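Succinate dehydrogenase subunit A (Mycolicibacterium smegmatis MC2 51, PDB 6LUM) carries the FAD of succinate dehydrogenase and, as flavoprotein subunits of this family do, probably oxidises succinate to fumarate. Local coordinates at residues L234-H240 against L517-T521; L369-T373 against T552-K556; L475-L479 against V522-L526. All coordinates share one frame; numbering follows the deposited sequence.

Interaction 1: residues L234-H240 against L517-T521; sequences LEDMEFH and LAEVT
Leu234 meets Leu517 where a short strand and the type I beta turn that follows it, Asp236 to Phe239, lie against one side of the long helix 503-527. The contact joins the FAD-binding family region to this helix of the C-terminal one, and the side chain of Leu517 lies about 10 Å from the bound FAD. The two leucines cross at about a right angle, CD1 of Leu234 lying 4.1 Å from CD2 of Leu517, a purely apolar pairing suited to this buried place. Met237, inside the turn, takes over, its unbranched, flexible chain able to fold the thioether along the helix. Its CB sits 4.0 Å from CG1 of Val520, which offers it an apolar surface. The methionine then folds at chi2 (-72°) and again at chi3 (-63°), which carries CE round to 3.8 Å from OG1 of Thr521. Glu238 splits its roles: CB rests 3.9 Å from the backbone O of Thr521, while the carboxylate turns to a salt bridge with Arg528, which probably offsets its charge in this buried place. Past the turn, His240 comes from the opposite direction to Thr521 and brings its ring edge to the hydroxyl, NE2 standing 3.5 Å from OG1 in the ring plane. Tyr210 meets this ring edge-to-face. Threonine fits here because its methyl, CG2, packs 3.9 Å from CD2 of His240 while its hydroxyl turns back to its own helix. OG1 also lies near the carbonyl O of Met237, but it gives its hydrogen to O of Leu517, at 3.2 Å. That oxygen accepts Thr521 N from one face of its carbonyl plane and OG1 from the other, the hydroxyl tilted 32° from the plane.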
ATOM      1  N   LEU D 234     -35.260 -34.854 -10.562  1.00 18.44           N
ATOM      2  CA  LEU D 234     -34.332 -35.277  -9.523  1.00 18.44           C
ATOM      3  C   LEU D 234     -33.928 -36.714  -9.792  1.00 18.44           C
ATOM      4  O   LEU D 234     -34.769 -37.543 -10.136  1.00 18.44           O
ATOM      5  CB  LEU D 234     -34.943 -35.167  -8.131  1.00 18.44           C
ATOM      6  CG  LEU D 234     -34.947 -33.801  -7.459  1.00 18.44           C
ATOM      7  CD1 LEU D 234     -35.284 -33.967  -6.017  1.00 18.44           C
ATOM      8  CD2 LEU D 234     -33.620 -33.137  -7.603  1.00 18.44           C
ATOM      9  N   GLU D 235     -32.649 -37.013  -9.614  1.00 26.64           N
ATOM     10  CA  GLU D 235     -32.062 -38.249 -10.104  1.00 26.64           C
ATOM     11  C   GLU D 235     -31.588 -39.116  -8.949  1.00 26.64           C
ATOM     12  O   GLU D 235     -30.867 -38.638  -8.073  1.00 26.64           O
ATOM     13  CB  GLU D 235     -30.895 -37.943 -11.039  1.00 26.64           C
ATOM     14  CG  GLU D 235     -30.352 -39.136 -11.774  1.00 26.64           C
ATOM     15  CD  GLU D 235     -28.947 -38.917 -12.283  1.00 26.64           C
ATOM     16  OE1 GLU D 235     -28.715 -37.942 -13.022  1.00 26.64           O
ATOM     17  OE2 GLU D 235     -28.065 -39.724 -11.943  1.00 26.64           O
ATOM     18  N   ASP D 236     -31.996 -40.384  -8.954  1.00 28.52           N
ATOM     19  CA  ASP D 236     -31.431 -41.407  -8.073  1.00 28.52           C
ATOM     20  C   ASP D 236     -31.613 -41.071  -6.597  1.00 28.52           C
ATOM     21  O   ASP D 236     -30.676 -41.147  -5.809  1.00 28.52           O
ATOM     22  CB  ASP D 236     -29.950 -41.620  -8.380  1.00 28.52           C
ATOM     23  CG  ASP D 236     -29.697 -42.843  -9.218  1.00 28.52           C
ATOM     24  OD1 ASP D 236     -30.628 -43.659  -9.374  1.00 28.52           O
ATOM     25  OD2 ASP D 236     -28.560 -42.993  -9.713  1.00 28.52           O
ATOM     26  N   MET D 237     -32.837 -40.728  -6.212  1.00 22.55           N
ATOM     27  CA  MET D 237     -33.077 -40.261  -4.854  1.00 22.55           C
ATOM     28  C   MET D 237     -33.373 -41.376  -3.866  1.00 22.55           C
ATOM     29  O   MET D 237     -33.443 -41.109  -2.666  1.00 22.55           O
ATOM     30  CB  MET D 237     -34.221 -39.254  -4.837  1.00 22.55           C
ATOM     31  CG  MET D 237     -33.792 -37.852  -5.158  1.00 22.55           C
ATOM     32  SD  MET D 237     -32.849 -37.089  -3.848  1.00 22.55           S
ATOM     33  CE  MET D 237     -34.061 -37.072  -2.542  1.00 22.55           C
ATOM     34  N   GLU D 238     -33.539 -42.607  -4.318  1.00 22.92           N
ATOM     35  CA  GLU D 238     -33.773 -43.713  -3.408  1.00 22.92           C
ATOM     36  C   GLU D 238     -32.491 -44.325  -2.879  1.00 22.92           C
ATOM     37  O   GLU D 238     -32.553 -45.318  -2.153  1.00 22.92           O
ATOM     38  CB  GLU D 238     -34.600 -44.793  -4.091  1.00 22.92           C
ATOM     39  CG  GLU D 238     -33.847 -45.595  -5.120  1.00 22.92           C
ATOM     40  CD  GLU D 238     -33.885 -44.963  -6.487  1.00 22.92           C
ATOM     41  OE1 GLU D 238     -34.143 -43.748  -6.574  1.00 22.92           O
ATOM     42  OE2 GLU D 238     -33.668 -45.679  -7.480  1.00 22.92           O
ATOM     43  N   PHE D 239     -31.339 -43.766  -3.223  1.00 21.13           N
ATOM     44  CA  PHE D 239     -30.048 -44.303  -2.807  1.00 21.13           C
ATOM     45  C   PHE D 239     -29.534 -43.454  -1.658  1.00 21.13           C
ATOM     46  O   PHE D 239     -28.843 -42.458  -1.860  1.00 21.13           O
ATOM     47  CB  PHE D 239     -29.066 -44.333  -3.966  1.00 21.13           C
ATOM     48  CG  PHE D 239     -29.330 -45.429  -4.936  1.00 21.13           C
ATOM     49  CD1 PHE D 239     -29.225 -46.742  -4.552  1.00 21.13           C
ATOM     50  CD2 PHE D 239     -29.705 -45.151  -6.222  1.00 21.13           C
ATOM     51  CE1 PHE D 239     -29.479 -47.745  -5.430  1.00 21.13           C
ATOM     52  CE2 PHE D 239     -29.960 -46.157  -7.098  1.00 21.13           C
ATOM     53  CZ  PHE D 239     -29.846 -47.456  -6.701  1.00 21.13           C
ATOM     54  N   HIS D 240     -29.884 -43.857  -0.446  1.00 19.49           N
ATOM     55  CA  HIS D 240     -29.356 -43.262   0.768  1.00 19.49           C
ATOM     56  C   HIS D 240     -28.336 -44.207   1.374  1.00 19.49           C
ATOM     57  O   HIS D 240     -28.559 -45.416   1.433  1.00 19.49           O
ATOM     58  CB  HIS D 240     -30.465 -42.980   1.777  1.00 19.49           C
ATOM     59  CG  HIS D 240     -31.326 -41.818   1.409  1.00 19.49           C
ATOM     60  ND1 HIS D 240     -30.993 -40.521   1.724  1.00 19.49           N
ATOM     61  CD2 HIS D 240     -32.497 -41.755   0.738  1.00 19.49           C
ATOM     62  CE1 HIS D 240     -31.925 -39.708   1.263  1.00 19.49           C
ATOM     63  NE2 HIS D 240     -32.848 -40.432   0.660  1.00 19.49           N
ATOM     64  N   LEU D 517     -39.389 -34.276  -0.566  1.00 15.12           N
ATOM     65  CA  LEU D 517     -38.278 -35.193  -0.781  1.00 15.12           C
ATOM     66  C   LEU D 517     -38.580 -36.578  -0.240  1.00 15.12           C
ATOM     67  O   LEU D 517     -38.136 -37.577  -0.815  1.00 15.12           O
ATOM     68  CB  LEU D 517     -37.015 -34.639  -0.144  1.00 15.12           C
ATOM     69  CG  LEU D 517     -36.623 -33.274  -0.682  1.00 15.12           C
ATOM     70  CD1 LEU D 517     -35.347 -32.808  -0.045  1.00 15.12           C
ATOM     71  CD2 LEU D 517     -36.477 -33.345  -2.175  1.00 15.12           C
ATOM     72  N   ALA D 518     -39.337 -36.669   0.848  1.00 14.49           N
ATOM     73  CA  ALA D 518     -39.706 -37.979   1.354  1.00 14.49           C
ATOM     74  C   ALA D 518     -40.544 -38.738   0.343  1.00 14.49           C
ATOM     75  O   ALA D 518     -40.320 -39.933   0.112  1.00 14.49           O
ATOM     76  CB  ALA D 518     -40.453 -37.830   2.670  1.00 14.49           C
ATOM     77  N   GLU D 519     -41.513 -38.070  -0.281  1.00 20.99           N
ATOM     78  CA  GLU D 519     -42.322 -38.792  -1.258  1.00 20.99           C
ATOM     79  C   GLU D 519     -41.505 -39.181  -2.479  1.00 20.99           C
ATOM     80  O   GLU D 519     -41.708 -40.262  -3.039  1.00 20.99           O
ATOM     81  CB  GLU D 519     -43.536 -37.982  -1.681  1.00 20.99           C
ATOM     82  CG  GLU D 519     -44.670 -38.870  -2.142  1.00 20.99           C
ATOM     83  CD  GLU D 519     -45.778 -38.108  -2.838  1.00 20.99           C
ATOM     84  OE1 GLU D 519     -46.316 -38.622  -3.841  1.00 20.99           O
ATOM     85  OE2 GLU D 519     -46.116 -36.997  -2.384  1.00 20.99           O
ATOM     86  N   VAL D 520     -40.584 -38.317  -2.914  1.00 16.42           N
ATOM     87  CA  VAL D 520     -39.712 -38.674  -4.036  1.00 16.42           C
ATOM     88  C   VAL D 520     -38.927 -39.936  -3.721  1.00 16.42           C
ATOM     89  O   VAL D 520     -38.858 -40.870  -4.531  1.00 16.42           O
ATOM     90  CB  VAL D 520     -38.762 -37.520  -4.378  1.00 16.42           C
ATOM     91  CG1 VAL D 520     -37.883 -37.911  -5.519  1.00 16.42           C
ATOM     92  CG2 VAL D 520     -39.536 -36.312  -4.721  1.00 16.42           C
ATOM     93  N   THR D 521     -38.304 -39.974  -2.543  1.00 15.93           N
ATOM     94  CA  THR D 521     -37.528 -41.141  -2.147  1.00 15.93           C
ATOM     95  C   THR D 521     -38.387 -42.391  -2.130  1.00 15.93           C
ATOM     96  O   THR D 521     -37.976 -43.444  -2.625  1.00 15.93           O
ATOM     97  CB  THR D 521     -36.904 -40.914  -0.776  1.00 15.93           C
ATOM     98  OG1 THR D 521     -35.951 -39.855  -0.857  1.00 15.93           O
ATOM     99  CG2 THR D 521     -36.213 -42.161  -0.308  1.00 15.93           C
TER

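Interaction 2: residues L369-T373 against T552-K556; sequences LRDNT and TMAYK
Tyr555 lays the far edge of its ring beside the backbone of Arg370 and Asp371. CE2 is 4.0 Å from O of Arg370, which sits at the ring edge and in its plane, where the slightly positive ring hydrogens can face a carbonyl oxygen. Farther along, the phenol OH reaches to 4.1 Å from CA of Asp371. A long, flat side chain suits this place, because the backbones stay well apart: CA of Arg370 and CA of Tyr555 are separated by 9.7 Å, and the long side chain bridges much of the gap. The CB of Arg370 points away from the strand, and the residue contributes through its carbonyl. Two residues back, Met553 projects from the same face of the strand, as alternation in a beta strand requires, and meets Asn372. Here SD of Met553 lies 3.5 Å from OD1 of Asn372, the two side chains crossing at a slant. Methionine can do this because its chain is nearly extended as far as the sulfur and then bends at chi3 (70°), which brings CE round to 4.3 Å from O of Asp371. The polarisable thioether tolerates such oxygen neighbours, and Asp371 and Asn372 suit a loop between strands, partly open to solvent. The whole contact is small, 164 Å² over both sides, and is made of van der Waals touches. The loop 369-373 joins strand 367-369 to strand 375-376, whereas strand 550-556 is the middle one of an antiparallel sheet, between strands 234-235 and 565-571. Arg566 of strand 565-571 forms a cation-pi pair with Tyr555, Pro233 packs beside both Met553 and Tyr555, and Lys570, on that same strand, touches Met553 and Leu369 alike.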
ATOM      1  N   LEU D 369     -29.235 -30.499 -15.864  1.00 25.50           N
ATOM      2  CA  LEU D 369     -30.051 -31.033 -16.938  1.00 25.50           C
ATOM      3  C   LEU D 369     -31.524 -30.732 -16.694  1.00 25.50           C
ATOM      4  O   LEU D 369     -31.959 -30.499 -15.568  1.00 25.50           O
ATOM      5  CB  LEU D 369     -29.870 -32.541 -17.065  1.00 25.50           C
ATOM      6  CG  LEU D 369     -28.462 -33.075 -17.244  1.00 25.50           C
ATOM      7  CD1 LEU D 369     -28.508 -34.568 -17.390  1.00 25.50           C
ATOM      8  CD2 LEU D 369     -27.844 -32.468 -18.453  1.00 25.50           C
ATOM      9  N   ARG D 370     -32.295 -30.743 -17.773  1.00 35.18           N
ATOM     10  CA  ARG D 370     -33.743 -30.749 -17.681  1.00 35.18           C
ATOM     11  C   ARG D 370     -34.363 -31.904 -18.442  1.00 35.18           C
ATOM     12  O   ARG D 370     -35.583 -32.076 -18.384  1.00 35.18           O
ATOM     13  CB  ARG D 370     -34.330 -29.433 -18.200  1.00 35.18           C
ATOM     14  CG  ARG D 370     -34.453 -29.372 -19.698  1.00 35.18           C
ATOM     15  CD  ARG D 370     -35.370 -28.253 -20.136  1.00 35.18           C
ATOM     16  NE  ARG D 370     -35.514 -28.235 -21.586  1.00 35.18           N
ATOM     17  CZ  ARG D 370     -34.788 -27.477 -22.396  1.00 35.18           C
ATOM     18  NH1 ARG D 370     -33.867 -26.666 -21.898  1.00 35.18           N
ATOM     19  NH2 ARG D 370     -34.986 -27.529 -23.702  1.00 35.18           N
ATOM     20  N   ASP D 371     -33.563 -32.689 -19.148  1.00 38.29           N
ATOM     21  CA  ASP D 371     -33.982 -33.918 -19.803  1.00 38.29           C
ATOM     22  C   ASP D 371     -32.850 -34.906 -19.573  1.00 38.29           C
ATOM     23  O   ASP D 371     -31.996 -34.707 -18.703  1.00 38.29           O
ATOM     24  CB  ASP D 371     -34.269 -33.685 -21.291  1.00 38.29           C
ATOM     25  CG  ASP D 371     -35.598 -33.005 -21.533  1.00 38.29           C
ATOM     26  OD1 ASP D 371     -36.514 -33.171 -20.702  1.00 38.29           O
ATOM     27  OD2 ASP D 371     -35.726 -32.297 -22.554  1.00 38.29           O
ATOM     28  N   ASN D 372     -32.825 -35.993 -20.332  1.00 38.04           N
ATOM     29  CA  ASN D 372     -31.626 -36.814 -20.315  1.00 38.04           C
ATOM     30  C   ASN D 372     -30.497 -36.183 -21.116  1.00 38.04           C
ATOM     31  O   ASN D 372     -29.349 -36.618 -20.993  1.00 38.04           O
ATOM     32  CB  ASN D 372     -31.918 -38.212 -20.856  1.00 38.04           C
ATOM     33  CG  ASN D 372     -33.149 -38.824 -20.237  1.00 38.04           C
ATOM     34  OD1 ASN D 372     -33.505 -38.511 -19.107  1.00 38.04           O
ATOM     35  ND2 ASN D 372     -33.804 -39.709 -20.974  1.00 38.04           N
ATOM     36  N   THR D 373     -30.798 -35.175 -21.931  1.00 38.73           N
ATOM     37  CA  THR D 373     -29.831 -34.575 -22.845  1.00 38.73           C
ATOM     38  C   THR D 373     -29.717 -33.065 -22.713  1.00 38.73           C
ATOM     39  O   THR D 373     -28.611 -32.533 -22.811  1.00 38.73           O
ATOM     40  CB  THR D 373     -30.202 -34.910 -24.296  1.00 38.73           C
ATOM     41  OG1 THR D 373     -31.228 -34.014 -24.737  1.00 38.73           O
ATOM     42  CG2 THR D 373     -30.707 -36.335 -24.418  1.00 38.73           C
ATOM     43  N   THR D 552     -32.752 -43.366 -12.143  1.00 29.31           N
ATOM     44  CA  THR D 552     -34.156 -42.992 -12.097  1.00 29.31           C
ATOM     45  C   THR D 552     -34.259 -41.481 -12.030  1.00 29.31           C
ATOM     46  O   THR D 552     -33.521 -40.839 -11.284  1.00 29.31           O
ATOM     47  CB  THR D 552     -34.837 -43.609 -10.877  1.00 29.31           C
ATOM     48  OG1 THR D 552     -34.762 -45.036 -10.951  1.00 29.31           O
ATOM     49  CG2 THR D 552     -36.283 -43.192 -10.816  1.00 29.31           C
ATOM     50  N   MET D 553     -35.168 -40.908 -12.809  1.00 30.88           N
ATOM     51  CA  MET D 553     -35.392 -39.472 -12.798  1.00 30.88           C
ATOM     52  C   MET D 553     -36.860 -39.210 -12.514  1.00 30.88           C
ATOM     53  O   MET D 553     -37.730 -39.875 -13.075  1.00 30.88           O
ATOM     54  CB  MET D 553     -34.966 -38.844 -14.121  1.00 30.88           C
ATOM     55  CG  MET D 553     -33.513 -39.093 -14.433  1.00 30.88           C
ATOM     56  SD  MET D 553     -32.874 -38.060 -15.745  1.00 30.88           S
ATOM     57  CE  MET D 553     -32.851 -36.485 -14.927  1.00 30.88           C
ATOM     58  N   ALA D 554     -37.131 -38.262 -11.629  1.00 24.14           N
ATOM     59  CA  ALA D 554     -38.481 -37.984 -11.175  1.00 24.14           C
ATOM     60  C   ALA D 554     -38.840 -36.548 -11.502  1.00 24.14           C
ATOM     61  O   ALA D 554     -38.043 -35.635 -11.254  1.00 24.14           O
ATOM     62  CB  ALA D 554     -38.611 -38.235  -9.677  1.00 24.14           C
ATOM     63  N   TYR D 555     -40.033 -36.357 -12.065  1.00 26.73           N
ATOM     64  CA  TYR D 555     -40.580 -35.051 -12.391  1.00 26.73           C
ATOM     65  C   TYR D 555     -41.875 -34.841 -11.624  1.00 26.73           C
ATOM     66  O   TYR D 555     -42.697 -35.754 -11.517  1.00 26.73           O
ATOM     67  CB  TYR D 555     -40.873 -34.910 -13.885  1.00 26.73           C
ATOM     68  CG  TYR D 555     -39.721 -35.194 -14.809  1.00 26.73           C
ATOM     69  CD1 TYR D 555     -39.407 -36.487 -15.176  1.00 26.73           C
ATOM     70  CD2 TYR D 555     -38.968 -34.164 -15.340  1.00 26.73           C
ATOM     71  CE1 TYR D 555     -38.371 -36.748 -16.022  1.00 26.73           C
ATOM     72  CE2 TYR D 555     -37.929 -34.418 -16.191  1.00 26.73           C
ATOM     73  CZ  TYR D 555     -37.632 -35.713 -16.527  1.00 26.73           C
ATOM     74  OH  TYR D 555     -36.591 -35.976 -17.381  1.00 26.73           O
ATOM     75  N   LYS D 556     -42.058 -33.635 -11.108  1.00 30.39           N
ATOM     76  CA  LYS D 556     -43.276 -33.270 -10.403  1.00 30.39           C
ATOM     77  C   LYS D 556     -44.288 -32.718 -11.392  1.00 30.39           C
ATOM     78  O   LYS D 556     -43.934 -31.961 -12.298  1.00 30.39           O
ATOM     79  CB  LYS D 556     -42.977 -32.234  -9.325  1.00 30.39           C
ATOM     80  CG  LYS D 556     -44.109 -31.977  -8.364  1.00 30.39           C
ATOM     81  CD  LYS D 556     -43.839 -30.723  -7.568  1.00 30.39           C
ATOM     82  CE  LYS D 556     -44.853 -30.543  -6.469  1.00 30.39           C
ATOM     83  NZ  LYS D 556     -44.725 -31.608  -5.449  1.00 30.39           N
TER

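Interaction 3: residues L475-L479 against V522-L526; sequences LKQAL and VVGAL
Leu475 packs against the facing helix, over Val522, Ala525 and Leu526. Its CB lies 3.9 Å from CD1 of Leu526; beyond the branch at CG, CD1 reaches the backbone, 3.5 Å from O of Ala525, while CD2 turns to CG1 of Val522 at 4.1 Å. The small side chain of Ala525 probably helps CD1 of Leu475 come this near the main chain. One turn on, Leu479 slides past Val522 in the opposite direction, CG 3.6 Å from Val522 CG1, and spreads its methyls, CD2 towards CG1 of Val523 and CD1 towards CD2 of Leu526. An alanine in place of Leu479 would probably open a gap beside Val522 and leave Leu526 CD2 without its leucine partner. The exposed Lys476 starts away from the facing helix, but the bend at chi4 (-49°) brings NZ to 3.5 Å from CD2 of Leu526. The hydrophobic branches thus interleave between two nearly antiparallel helices of the C-terminal family region; the axes of the two short segments approach to 9.9 Å, their N-to-C directions 158° apart. Helix 451-465 packs against both, with Asn465 on Ala478 of helix 472-488 and Met462 on Val522 of helix 503-527.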
ATOM      1  N   LEU D 475     -43.162 -49.869   1.999  1.00 30.31           N
ATOM      2  CA  LEU D 475     -43.114 -48.657   1.192  1.00 30.31           C
ATOM      3  C   LEU D 475     -44.510 -48.126   0.895  1.00 30.31           C
ATOM      4  O   LEU D 475     -44.714 -46.909   0.872  1.00 30.31           O
ATOM      5  CB  LEU D 475     -42.341 -48.918  -0.093  1.00 30.31           C
ATOM      6  CG  LEU D 475     -40.835 -49.006   0.119  1.00 30.31           C
ATOM      7  CD1 LEU D 475     -40.168 -49.525  -1.115  1.00 30.31           C
ATOM      8  CD2 LEU D 475     -40.275 -47.662   0.488  1.00 30.31           C
ATOM      9  N   LYS D 476     -45.491 -49.006   0.703  1.00 33.71           N
ATOM     10  CA  LYS D 476     -46.858 -48.529   0.523  1.00 33.71           C
ATOM     11  C   LYS D 476     -47.394 -47.899   1.802  1.00 33.71           C
ATOM     12  O   LYS D 476     -48.086 -46.871   1.756  1.00 33.71           O
ATOM     13  CB  LYS D 476     -47.754 -49.675   0.068  1.00 33.71           C
ATOM     14  CG  LYS D 476     -47.390 -50.205  -1.299  1.00 33.71           C
ATOM     15  CD  LYS D 476     -48.565 -50.863  -1.979  1.00 33.71           C
ATOM     16  CE  LYS D 476     -48.276 -51.068  -3.450  1.00 33.71           C
ATOM     17  NZ  LYS D 476     -47.760 -49.823  -4.070  1.00 33.71           N
ATOM     18  N   GLN D 477     -47.091 -48.505   2.951  1.00 35.64           N
ATOM     19  CA  GLN D 477     -47.472 -47.911   4.226  1.00 35.64           C
ATOM     20  C   GLN D 477     -46.881 -46.518   4.376  1.00 35.64           C
ATOM     21  O   GLN D 477     -47.569 -45.579   4.790  1.00 35.64           O
ATOM     22  CB  GLN D 477     -47.019 -48.810   5.372  1.00 35.64           C
ATOM     23  CG  GLN D 477     -47.321 -48.257   6.740  1.00 35.64           C
ATOM     24  CD  GLN D 477     -48.785 -48.353   7.083  1.00 35.64           C
ATOM     25  OE1 GLN D 477     -49.531 -49.100   6.457  1.00 35.64           O
ATOM     26  NE2 GLN D 477     -49.207 -47.597   8.083  1.00 35.64           N
ATOM     27  N   ALA D 478     -45.601 -46.365   4.040  1.00 28.78           N
ATOM     28  CA  ALA D 478     -44.978 -45.053   4.133  1.00 28.78           C
ATOM     29  C   ALA D 478     -45.596 -44.069   3.153  1.00 28.78           C
ATOM     30  O   ALA D 478     -45.678 -42.876   3.451  1.00 28.78           O
ATOM     31  CB  ALA D 478     -43.475 -45.162   3.906  1.00 28.78           C
ATOM     32  N   LEU D 479     -46.046 -44.539   1.991  1.00 28.78           N
ATOM     33  CA  LEU D 479     -46.721 -43.641   1.056  1.00 28.78           C
ATOM     34  C   LEU D 479     -48.028 -43.119   1.635  1.00 28.78           C
ATOM     35  O   LEU D 479     -48.324 -41.920   1.546  1.00 28.78           O
ATOM     36  CB  LEU D 479     -46.977 -44.341  -0.271  1.00 28.78           C
ATOM     37  CG  LEU D 479     -46.019 -43.961  -1.390  1.00 28.78           C
ATOM     38  CD1 LEU D 479     -46.402 -44.681  -2.658  1.00 28.78           C
ATOM     39  CD2 LEU D 479     -46.031 -42.466  -1.593  1.00 28.78           C
ATOM     40  N   VAL D 522     -39.592 -42.297  -1.573  1.00 18.01           N
ATOM     41  CA  VAL D 522     -40.405 -43.499  -1.426  1.00 18.01           C
ATOM     42  C   VAL D 522     -40.876 -44.012  -2.780  1.00 18.01           C
ATOM     43  O   VAL D 522     -40.873 -45.221  -3.023  1.00 18.01           O
ATOM     44  CB  VAL D 522     -41.583 -43.242  -0.477  1.00 18.01           C
ATOM     45  CG1 VAL D 522     -42.524 -44.409  -0.507  1.00 18.01           C
ATOM     46  CG2 VAL D 522     -41.076 -43.027   0.923  1.00 18.01           C
ATOM     47  N   VAL D 523     -41.272 -43.121  -3.695  1.00 21.46           N
ATOM     48  CA  VAL D 523     -41.743 -43.609  -4.994  1.00 21.46           C
ATOM     49  C   VAL D 523     -40.586 -44.170  -5.813  1.00 21.46           C
ATOM     50  O   VAL D 523     -40.742 -45.174  -6.516  1.00 21.46           O
ATOM     51  CB  VAL D 523     -42.505 -42.520  -5.768  1.00 21.46           C
ATOM     52  CG1 VAL D 523     -43.815 -42.226  -5.100  1.00 21.46           C
ATOM     53  CG2 VAL D 523     -41.684 -41.278  -5.909  1.00 21.46           C
ATOM     54  N   GLY D 524     -39.403 -43.560  -5.723  1.00 20.90           N
ATOM     55  CA  GLY D 524     -38.255 -44.143  -6.395  1.00 20.90           C
ATOM     56  C   GLY D 524     -37.910 -45.522  -5.863  1.00 20.90           C
ATOM     57  O   GLY D 524     -37.701 -46.469  -6.632  1.00 20.90           O
ATOM     58  N   ALA D 525     -37.846 -45.658  -4.536  1.00 24.11           N
ATOM     59  CA  ALA D 525     -37.509 -46.938  -3.929  1.00 24.11           C
ATOM     60  C   ALA D 525     -38.583 -47.984  -4.146  1.00 24.11           C
ATOM     61  O   ALA D 525     -38.284 -49.177  -4.093  1.00 24.11           O
ATOM     62  CB  ALA D 525     -37.266 -46.764  -2.437  1.00 24.11           C
ATOM     63  N   LEU D 526     -39.827 -47.573  -4.362  1.00 25.40           N
ATOM     64  CA  LEU D 526     -40.870 -48.530  -4.692  1.00 25.40           C
ATOM     65  C   LEU D 526     -40.809 -48.929  -6.154  1.00 25.40           C
ATOM     66  O   LEU D 526     -41.230 -50.029  -6.515  1.00 25.40           O
ATOM     67  CB  LEU D 526     -42.236 -47.941  -4.358  1.00 25.40           C
ATOM     68  CG  LEU D 526     -43.448 -48.854  -4.440  1.00 25.40           C
ATOM     69  CD1 LEU D 526     -43.166 -50.148  -3.732  1.00 25.40           C
ATOM     70  CD2 LEU D 526     -44.634 -48.160  -3.820  1.00 25.40           C
TER

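Helix 503-527 ties the set together: interactions 1 and 3 use successive parts of it, their centres 10 Å apart, with Glu238 packing against Gly524 and Ala525. Interactions 1 and 2, centres about 13 Å apart, share the antiparallel sheet in which strands 234-235 and 550-556 are neighbours, probably joined by Asp236 N to Thr552 O. Interactions 2 and 3 have centres about 20 Å apart, nearest atoms about 5 Å. Along the chain come 234-240, 369-373, 475-479, 517-526 and 552-556, so interaction 3 nests within interaction 2 and both cross interaction 1. Contacts 1 and 2 join the FAD-binding family region to the C-terminal one; contact 3 pairs two helices within the latter, farther from the chain centre.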